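Local coordinates for protein alkylpurine DNA glycosylase AlkC (PDB 5VHV) that probably excises alkylated purine bases from DNA in base excision repair, without flipping the damaged nucleotide out of the duplex, at residues A[287-292]-A[320-325]; A[75-80]-A[107-112]; A[122-127]-A[162-167]. All blocks are in the same frame, centred on the assembly; numbering follows the deposited sequence.

Contact 1 (A[287-292]-A[320-325])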
# COMPACT_ATOMS: atom_id res chain seq x y z
N LEU A 287 -6.00 -25.46 -3.66
CA LEU A 287 -4.68 -25.38 -3.05
C LEU A 287 -4.16 -23.95 -3.11
O LEU A 287 -4.32 -23.25 -4.12
CB LEU A 287 -3.68 -26.29 -3.75
CG LEU A 287 -3.99 -27.79 -3.78
CD1 LEU A 287 -2.90 -28.58 -4.48
CD2 LEU A 287 -4.18 -28.30 -2.37
N VAL A 288 -3.50 -23.55 -2.04
CA VAL A 288 -2.68 -22.35 -2.01
C VAL A 288 -1.25 -22.82 -1.84
O VAL A 288 -0.90 -23.41 -0.81
CB VAL A 288 -3.10 -21.39 -0.89
CG1 VAL A 288 -2.03 -20.28 -0.69
CG2 VAL A 288 -4.46 -20.77 -1.26
N VAL A 289 -0.44 -22.63 -2.88
CA VAL A 289 0.94 -23.09 -2.92
C VAL A 289 1.84 -21.86 -2.91
O VAL A 289 1.81 -21.05 -3.84
CB VAL A 289 1.21 -23.93 -4.17
CG1 VAL A 289 2.63 -24.47 -4.16
CG2 VAL A 289 0.22 -25.09 -4.26
N ASP A 290 2.65 -21.74 -1.86
CA ASP A 290 3.63 -20.67 -1.72
C ASP A 290 4.99 -21.31 -1.42
O ASP A 290 5.12 -22.54 -1.33
CB ASP A 290 3.21 -19.68 -0.62
CG ASP A 290 1.96 -18.88 -0.99
OD1 ASP A 290 1.72 -18.64 -2.20
OD2 ASP A 290 1.22 -18.46 -0.07
N TYR A 291 6.04 -20.50 -1.31
CA TYR A 291 7.33 -21.01 -0.87
C TYR A 291 7.99 -19.97 0.00
O TYR A 291 7.59 -18.81 0.03
CB TYR A 291 8.26 -21.39 -2.03
CG TYR A 291 8.77 -20.25 -2.89
CD1 TYR A 291 7.98 -19.69 -3.87
CD2 TYR A 291 10.08 -19.79 -2.76
CE1 TYR A 291 8.44 -18.68 -4.67
CE2 TYR A 291 10.56 -18.77 -3.58
CZ TYR A 291 9.74 -18.24 -4.53
OH TYR A 291 10.18 -17.24 -5.35
N ALA A 292 8.98 -20.41 0.78
CA ALA A 292 9.68 -19.49 1.65
C ALA A 292 11.18 -19.73 1.58
O ALA A 292 11.64 -20.86 1.43
CB ALA A 292 9.21 -19.64 3.09
N GLN A 320 0.40 -31.87 -11.09
CA GLN A 320 0.64 -30.52 -11.58
C GLN A 320 2.10 -30.18 -11.34
O GLN A 320 2.56 -30.19 -10.20
CB GLN A 320 -0.26 -29.51 -10.87
CG GLN A 320 -0.01 -28.08 -11.29
CD GLN A 320 -0.38 -27.85 -12.73
OE1 GLN A 320 -1.43 -28.30 -13.18
NE2 GLN A 320 0.50 -27.19 -13.47
N HIS A 321 2.82 -29.87 -12.42
CA HIS A 321 4.18 -29.36 -12.31
C HIS A 321 4.14 -27.90 -11.88
O HIS A 321 3.29 -27.13 -12.34
CB HIS A 321 4.91 -29.46 -13.66
CG HIS A 321 5.07 -30.85 -14.18
ND1 HIS A 321 5.91 -31.78 -13.59
CD2 HIS A 321 4.52 -31.47 -15.25
CE1 HIS A 321 5.86 -32.91 -14.27
NE2 HIS A 321 5.02 -32.75 -15.28
N ILE A 322 5.07 -27.53 -11.01
CA ILE A 322 5.20 -26.16 -10.54
C ILE A 322 6.66 -25.77 -10.67
O ILE A 322 7.56 -26.57 -10.37
CB ILE A 322 4.68 -26.00 -9.09
CG1 ILE A 322 3.15 -26.19 -9.10
CG2 ILE A 322 5.06 -24.64 -8.52
CD1 ILE A 322 2.50 -26.24 -7.75
N ARG A 323 6.90 -24.55 -11.13
CA ARG A 323 8.27 -24.12 -11.40
C ARG A 323 8.33 -22.61 -11.24
O ARG A 323 7.46 -21.91 -11.78
CB ARG A 323 8.70 -24.52 -12.81
CG ARG A 323 10.10 -24.06 -13.17
CD ARG A 323 10.51 -24.57 -14.55
NE ARG A 323 11.87 -24.17 -14.90
CZ ARG A 323 12.94 -24.95 -14.73
NH1 ARG A 323 12.80 -26.17 -14.22
NH2 ARG A 323 14.14 -24.51 -15.08
N ARG A 324 9.33 -22.13 -10.52
CA ARG A 324 9.53 -20.69 -10.34
C ARG A 324 11.01 -20.37 -10.38
O ARG A 324 11.79 -20.94 -9.62
CB ARG A 324 8.94 -20.22 -9.00
CG ARG A 324 9.22 -18.75 -8.63
CD ARG A 324 8.76 -17.73 -9.67
NE ARG A 324 7.36 -17.92 -10.09
CZ ARG A 324 6.29 -17.59 -9.37
NH1 ARG A 324 6.43 -17.05 -8.18
NH2 ARG A 324 5.08 -17.83 -9.86
N GLU A 325 11.38 -19.45 -11.26
CA GLU A 325 12.72 -18.90 -11.31
C GLU A 325 12.79 -17.64 -10.44
O GLU A 325 11.84 -16.85 -10.40
CB GLU A 325 13.06 -18.61 -12.77
CG GLU A 325 14.28 -17.84 -13.04
CD GLU A 325 14.34 -17.48 -14.50
OE1 GLU A 325 14.00 -16.33 -14.85
OE2 GLU A 325 14.65 -18.37 -15.31
O HOH W 1 8.49 -15.66 -6.83

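Contact 2 (A[75-80]-A[107-112])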
# COMPACT_ATOMS: atom_id res chain seq x y z
N LEU A 75 -6.27 26.95 -9.06
CA LEU A 75 -5.01 26.40 -9.53
C LEU A 75 -5.12 24.90 -9.80
O LEU A 75 -4.49 24.39 -10.74
CB LEU A 75 -3.92 26.66 -8.48
CG LEU A 75 -2.51 26.22 -8.89
CD1 LEU A 75 -1.97 27.07 -10.01
CD2 LEU A 75 -1.58 26.22 -7.66
N ALA A 76 -5.94 24.18 -9.03
CA ALA A 76 -5.91 22.72 -9.09
C ALA A 76 -6.10 22.17 -10.49
O ALA A 76 -5.26 21.36 -10.92
CB ALA A 76 -6.96 22.16 -8.12
N PRO A 77 -7.11 22.56 -11.28
CA PRO A 77 -7.26 21.99 -12.63
C PRO A 77 -6.20 22.43 -13.63
O PRO A 77 -6.11 21.83 -14.71
CB PRO A 77 -8.65 22.48 -13.06
CG PRO A 77 -8.90 23.71 -12.24
CD PRO A 77 -8.24 23.43 -10.91
N ARG A 78 -5.39 23.45 -13.33
CA ARG A 78 -4.34 23.92 -14.22
C ARG A 78 -3.04 23.14 -14.08
O ARG A 78 -2.16 23.28 -14.94
CB ARG A 78 -4.06 25.40 -13.97
CG ARG A 78 -5.32 26.27 -13.95
CD ARG A 78 -4.98 27.74 -13.80
NE ARG A 78 -4.27 28.23 -14.96
CZ ARG A 78 -4.82 28.94 -15.95
NH1 ARG A 78 -6.09 29.29 -15.92
NH2 ARG A 78 -4.07 29.30 -16.98
N LEU A 79 -2.90 22.34 -13.02
CA LEU A 79 -1.67 21.59 -12.78
C LEU A 79 -1.62 20.35 -13.68
O LEU A 79 -2.63 19.69 -13.89
CB LEU A 79 -1.56 21.17 -11.32
CG LEU A 79 -1.51 22.34 -10.32
CD1 LEU A 79 -1.40 21.81 -8.90
CD2 LEU A 79 -0.36 23.26 -10.61
N ASN A 80 -0.42 20.06 -14.20
CA ASN A 80 -0.22 18.99 -15.17
C ASN A 80 0.18 17.65 -14.54
O ASN A 80 0.57 16.74 -15.28
CB ASN A 80 0.82 19.40 -16.21
CG ASN A 80 2.20 19.70 -15.62
OD1 ASN A 80 2.56 19.24 -14.52
ND2 ASN A 80 2.99 20.47 -16.36
N LEU A 107 -10.16 19.72 1.40
CA LEU A 107 -9.56 18.40 1.17
C LEU A 107 -10.47 17.55 0.30
O LEU A 107 -10.00 16.81 -0.58
CB LEU A 107 -9.28 17.69 2.50
CG LEU A 107 -8.21 18.31 3.41
CD1 LEU A 107 -8.03 17.45 4.69
CD2 LEU A 107 -6.89 18.50 2.70
N LYS A 108 -11.78 17.67 0.50
CA LYS A 108 -12.70 16.87 -0.30
C LYS A 108 -12.62 17.28 -1.76
O LYS A 108 -12.73 16.44 -2.67
CB LYS A 108 -14.13 17.04 0.21
CG LYS A 108 -15.16 16.22 -0.54
CD LYS A 108 -16.59 16.58 -0.13
CE LYS A 108 -17.57 15.82 -1.00
NZ LYS A 108 -18.99 16.05 -0.60
N TYR A 109 -12.45 18.58 -2.01
CA TYR A 109 -12.29 19.08 -3.37
C TYR A 109 -10.94 18.68 -3.96
O TYR A 109 -10.87 18.16 -5.08
CB TYR A 109 -12.43 20.60 -3.35
CG TYR A 109 -12.07 21.27 -4.66
CD1 TYR A 109 -12.98 21.31 -5.71
CD2 TYR A 109 -10.82 21.86 -4.85
CE1 TYR A 109 -12.66 21.95 -6.92
CE2 TYR A 109 -10.50 22.49 -6.05
CZ TYR A 109 -11.43 22.54 -7.06
OH TYR A 109 -11.10 23.15 -8.27
N PHE A 110 -9.85 18.93 -3.23
CA PHE A 110 -8.51 18.65 -3.76
C PHE A 110 -8.24 17.16 -3.98
O PHE A 110 -7.41 16.81 -4.84
CB PHE A 110 -7.44 19.21 -2.82
CG PHE A 110 -7.32 20.73 -2.82
CD1 PHE A 110 -7.39 21.46 -4.00
CD2 PHE A 110 -7.08 21.40 -1.63
CE1 PHE A 110 -7.26 22.85 -3.97
CE2 PHE A 110 -6.93 22.79 -1.60
CZ PHE A 110 -7.03 23.52 -2.76
N THR A 111 -8.88 16.27 -3.21
CA THR A 111 -8.48 14.87 -3.26
C THR A 111 -8.75 14.25 -4.64
O THR A 111 -8.06 13.29 -5.02
CB THR A 111 -9.19 14.07 -2.14
OG1 THR A 111 -8.43 12.89 -1.86
CG2 THR A 111 -10.61 13.68 -2.51
N THR A 112 -9.70 14.79 -5.41
CA THR A 112 -9.91 14.28 -6.77
C THR A 112 -8.77 14.63 -7.72
O THR A 112 -8.56 13.93 -8.72
CB THR A 112 -11.24 14.79 -7.33
OG1 THR A 112 -11.18 16.22 -7.53
CG2 THR A 112 -12.40 14.49 -6.38

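Contact 3 (A[122-127]-A[162-167]). With nucleotides of chain D.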
# COMPACT_ATOMS: atom_id res chain seq x y z
N HIS A 122 -2.94 14.59 9.48
CA HIS A 122 -2.62 15.62 10.46
C HIS A 122 -3.86 16.00 11.25
O HIS A 122 -3.78 16.26 12.46
CB HIS A 122 -2.02 16.85 9.78
CG HIS A 122 -0.71 16.56 9.11
ND1 HIS A 122 0.48 16.50 9.81
CD2 HIS A 122 -0.41 16.24 7.83
CE1 HIS A 122 1.46 16.19 8.98
NE2 HIS A 122 0.94 16.03 7.77
N PHE A 123 -5.02 16.01 10.59
CA PHE A 123 -6.26 16.32 11.29
C PHE A 123 -6.69 15.15 12.16
O PHE A 123 -7.17 15.35 13.28
CB PHE A 123 -7.36 16.69 10.28
CG PHE A 123 -7.16 18.03 9.60
CD1 PHE A 123 -7.65 19.21 10.17
CD2 PHE A 123 -6.49 18.11 8.40
CE1 PHE A 123 -7.48 20.43 9.53
CE2 PHE A 123 -6.31 19.33 7.75
CZ PHE A 123 -6.80 20.50 8.32
N LEU A 124 -6.51 13.90 11.69
CA LEU A 124 -6.83 12.76 12.53
C LEU A 124 -5.94 12.72 13.77
O LEU A 124 -6.37 12.24 14.82
CB LEU A 124 -6.70 11.46 11.73
CG LEU A 124 -7.84 11.21 10.73
CD1 LEU A 124 -7.43 10.14 9.74
CD2 LEU A 124 -9.14 10.79 11.42
N LEU A 125 -4.72 13.25 13.66
CA LEU A 125 -3.80 13.23 14.80
C LEU A 125 -4.21 14.27 15.84
O LEU A 125 -4.25 13.98 17.05
CB LEU A 125 -2.37 13.47 14.33
CG LEU A 125 -1.30 13.40 15.42
CD1 LEU A 125 -1.23 11.98 16.03
CD2 LEU A 125 0.05 13.83 14.83
N HIS A 126 -4.52 15.49 15.39
CA HIS A 126 -4.79 16.61 16.30
C HIS A 126 -6.26 16.74 16.69
O HIS A 126 -6.56 17.26 17.78
CB HIS A 126 -4.32 17.92 15.64
CG HIS A 126 -4.29 19.09 16.58
ND1 HIS A 126 -5.38 19.92 16.77
CD2 HIS A 126 -3.31 19.58 17.38
CE1 HIS A 126 -5.06 20.86 17.65
NE2 HIS A 126 -3.81 20.67 18.03
N ASP A 127 -7.18 16.22 15.87
CA ASP A 127 -8.62 16.37 16.07
C ASP A 127 -9.33 15.09 15.64
O ASP A 127 -10.16 15.06 14.72
CB ASP A 127 -9.12 17.58 15.28
CG ASP A 127 -8.56 18.87 15.81
OD1 ASP A 127 -9.12 19.42 16.75
OD2 ASP A 127 -7.50 19.26 15.32
N PHE A 162 3.13 8.94 9.03
CA PHE A 162 3.17 8.37 10.36
C PHE A 162 2.00 7.41 10.55
O PHE A 162 0.92 7.57 9.97
CB PHE A 162 3.14 9.48 11.44
CG PHE A 162 2.10 10.55 11.18
CD1 PHE A 162 0.82 10.43 11.68
CD2 PHE A 162 2.43 11.68 10.46
CE1 PHE A 162 -0.12 11.43 11.42
CE2 PHE A 162 1.49 12.67 10.20
CZ PHE A 162 0.23 12.54 10.69
N ARG A 163 2.23 6.39 11.37
CA ARG A 163 1.17 5.50 11.77
C ARG A 163 0.18 6.26 12.64
O ARG A 163 0.55 7.21 13.34
CB ARG A 163 1.74 4.30 12.54
CG ARG A 163 2.61 3.40 11.67
CD ARG A 163 3.03 2.12 12.38
NE ARG A 163 3.99 1.38 11.57
CZ ARG A 163 4.68 0.32 11.99
NH1 ARG A 163 4.51 -0.16 13.22
NH2 ARG A 163 5.55 -0.26 11.17
N LEU A 164 -1.09 5.88 12.56
CA LEU A 164 -2.13 6.47 13.42
C LEU A 164 -2.29 5.55 14.62
O LEU A 164 -2.98 4.53 14.55
CB LEU A 164 -3.44 6.67 12.65
CG LEU A 164 -3.47 7.81 11.63
CD1 LEU A 164 -4.78 7.79 10.85
CD2 LEU A 164 -3.27 9.16 12.31
N ALA A 165 -1.61 5.89 15.72
CA ALA A 165 -1.59 5.01 16.89
C ALA A 165 -2.99 4.79 17.45
O ALA A 165 -3.29 3.69 17.94
CB ALA A 165 -0.68 5.59 17.97
N GLU A 166 -3.85 5.80 17.38
CA GLU A 166 -5.19 5.68 17.94
C GLU A 166 -6.03 4.69 17.14
O GLU A 166 -6.76 3.87 17.72
CB GLU A 166 -5.84 7.08 17.98
CG GLU A 166 -7.21 7.12 18.59
CD GLU A 166 -7.65 8.52 19.01
OE1 GLU A 166 -7.02 9.52 18.60
OE2 GLU A 166 -8.64 8.61 19.77
N VAL A 167 -5.92 4.74 15.81
CA VAL A 167 -6.58 3.78 14.93
C VAL A 167 -5.99 2.38 15.11
O VAL A 167 -6.71 1.38 15.22
CB VAL A 167 -6.47 4.24 13.47
CG1 VAL A 167 -7.01 3.20 12.50
CG2 VAL A 167 -7.20 5.55 13.28
P DA D 10 6.26 6.27 12.03
OP1 DA D 10 4.91 6.14 12.64
OP2 DA D 10 7.07 7.45 12.43
O5' DA D 10 7.06 4.96 12.43
C5' DA D 10 6.44 3.73 12.24
C4' DA D 10 7.42 2.62 12.49
O4' DA D 10 8.42 2.63 11.46
C3' DA D 10 8.17 2.74 13.82
O3' DA D 10 7.81 1.67 14.63
C2' DA D 10 9.64 2.71 13.42
C1' DA D 10 9.60 2.13 12.02
N9 DA D 10 10.73 2.49 11.17
C8 DA D 10 11.20 3.74 10.89
N7 DA D 10 12.22 3.75 10.08
C5 DA D 10 12.43 2.41 9.80
C6 DA D 10 13.39 1.75 9.00
N6 DA D 10 14.35 2.39 8.33
N1 DA D 10 13.33 0.40 8.94
C2 DA D 10 12.38 -0.24 9.64
N3 DA D 10 11.43 0.28 10.43
C4 DA D 10 11.52 1.62 10.46
O HOH W 2 -5.24 10.35 16.70

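Contact 1 (A[287-292]-A[320-325])
Val289 and Ile322 meet tip to tip, CG1 of the valine lying 4.0 Å from CD1 of the isoleucine, across two strands that face one another instead of pairing edge by edge. The strands stay well separated, the CA atoms of Val289 and Ile322 being 9.3 Å apart, so side chains alone make the contact. With CG1 of Val289 anti to the backbone N (chi1 -176°), that branch is the one delivered to the isoleucine. The next residue, Asp290, belongs to the other side of its strand: its OD1 is only 2.9 Å from the carbonyl O of Val289, and this approach of two acceptors is probably eased by Lys308, in a salt bridge with OD2, and by the backbone N of Leu309, bonded to OD1. Tyr291 then returns to the interior. Its ring crosses the side chain of Arg324 at about a right angle, and its OH comes to 3.7 Å from CG of the arginine. Bends at chi2 and chi3 fold the arginine chain, leaving its guanidinium plane 70° from the phenol ring. One water joins the two polar ends, donating to Tyr291 OH at 2.7 Å and accepting from Arg324 NH1 at 2.8 Å, in the plane of both groups at their edges. Each end has a further anchor, Gln326 OE1 for the hydroxyl and the carbonyl O of Lys308 for NH1, which should limit rotation of both. The pattern illustrates how a beta sandwich closes, here consistent with the immunoglobulin-like domain of AlkC: apolar tips inside, a hydrated polar pair toward the margin. Strand 285-294 lies between strands 305-314 and 339-347, whereas strand 319-327 runs antiparallel beside strand 270-279, with Leu309 and Phe275 flanking Ile322.

Contact 2 (A[75-80]-A[107-112])
Ala76 and Phe110 mark the closest passage of the two backbones, their CA atoms 7.2 Å apart. Around Ala76 the chain is leaving helix 65-75: residues 76-78 keep helical torsions without the regular bonds, and the turn is held by Arg78 N to Leu75 O at 2.9 Å, with Leu79 N adding only weak bonds. The partner segment is still helical at its start, Thr111 N bonding to Leu107 O. Between these backbones the small methyl of Ala76 is received by two aromatic rings. Its CB lies 4.1 Å from Tyr109 CE2, meeting that ring obliquely, and 4.2 Å from Phe110 CD1, where it sits at the ring edge near the plane. Because CG of Tyr109 is anti to the backbone N (chi1 171°), the phenol extends past Ala76 as far as Pro77, whose CD is 3.9 Å from the hydroxyl; ring and proline cross at about a right angle. The OH itself bonds to the carbonyl O of Tyr73, whose ring stacks on Tyr109 and makes an edge-to-face pair with Phe110. The phenol is thus fixed through both its ring and its oxygen. Such close docking of one helix terminus against a later helix, through alanine and aromatic side chains, fits the helical HEAT-like repeat fold of the AlkC and AlkD glycosylases.

Contact 3 (A[122-127]-A[162-167])
Phe162 pushes its ring edge against the face of His122 while the very next residue, Arg163, holds the DNA backbone, which couples an aromatic contact directly to a phosphate site. The edge-to-face pair has its planes 71° apart, with Phe162 CE2 3.7 Å from His122 CE1. Phe162 reaches this place because its CG stands between the backbone N and the carbonyl carbon (chi1 46°), swinging the ring toward helix 119-126. Leu125 CD2 adds an oblique contact at 4.2 Å from Phe162 CE1. Deeper in, Leu124 and Leu164 cross at about a right angle, their CD1 atoms 3.7 Å apart. A water links the segments as well, donating to the carbonyl O of Leu124 and to Glu166 OE1. On the DNA side, Arg163 N bonds to OP1 of DA10 of chain D at 3.0 Å and nearly straight (170°). The extended arginine chain then lays one guanidinium face over C4' of that nucleotide, which stands 3.5 Å above its plane. A serine in place of Arg163 would probably keep the backbone bond to OP1 but leave the deoxyribose of DA10 of chain D without this flat cover. Beyond the segments, helix 128-138 backs the joint, Thr131 and Met135 touching Leu124 and Phe128 touching Glu166 and Val167, while Phe123 packs helix 119-126 onto helix 100-110.

Overall arrangement
From the N terminus, contact 2 comes first: residues 107-112 return to 75-80 after a loop that contains helix 87-95 and most of helix 100-110. Contact 3 opens next on helix 119-126 and closes at 162-167, enclosing helices 128-138 and 144-152. Contact 1 follows beyond the last helices, where the chain passes through strand 305-314 before 320-325 comes back to face 287-292. The three are in series, and none nests in or crosses another. Contacts 2 and 3 touch through Leu107 CD1 and Phe123 CE2, forming a continuous run of helical packing. Contact 1, its centre about 40 Å from that of contact 3, lies on the opposite side of the chain's centre, within the beta domain.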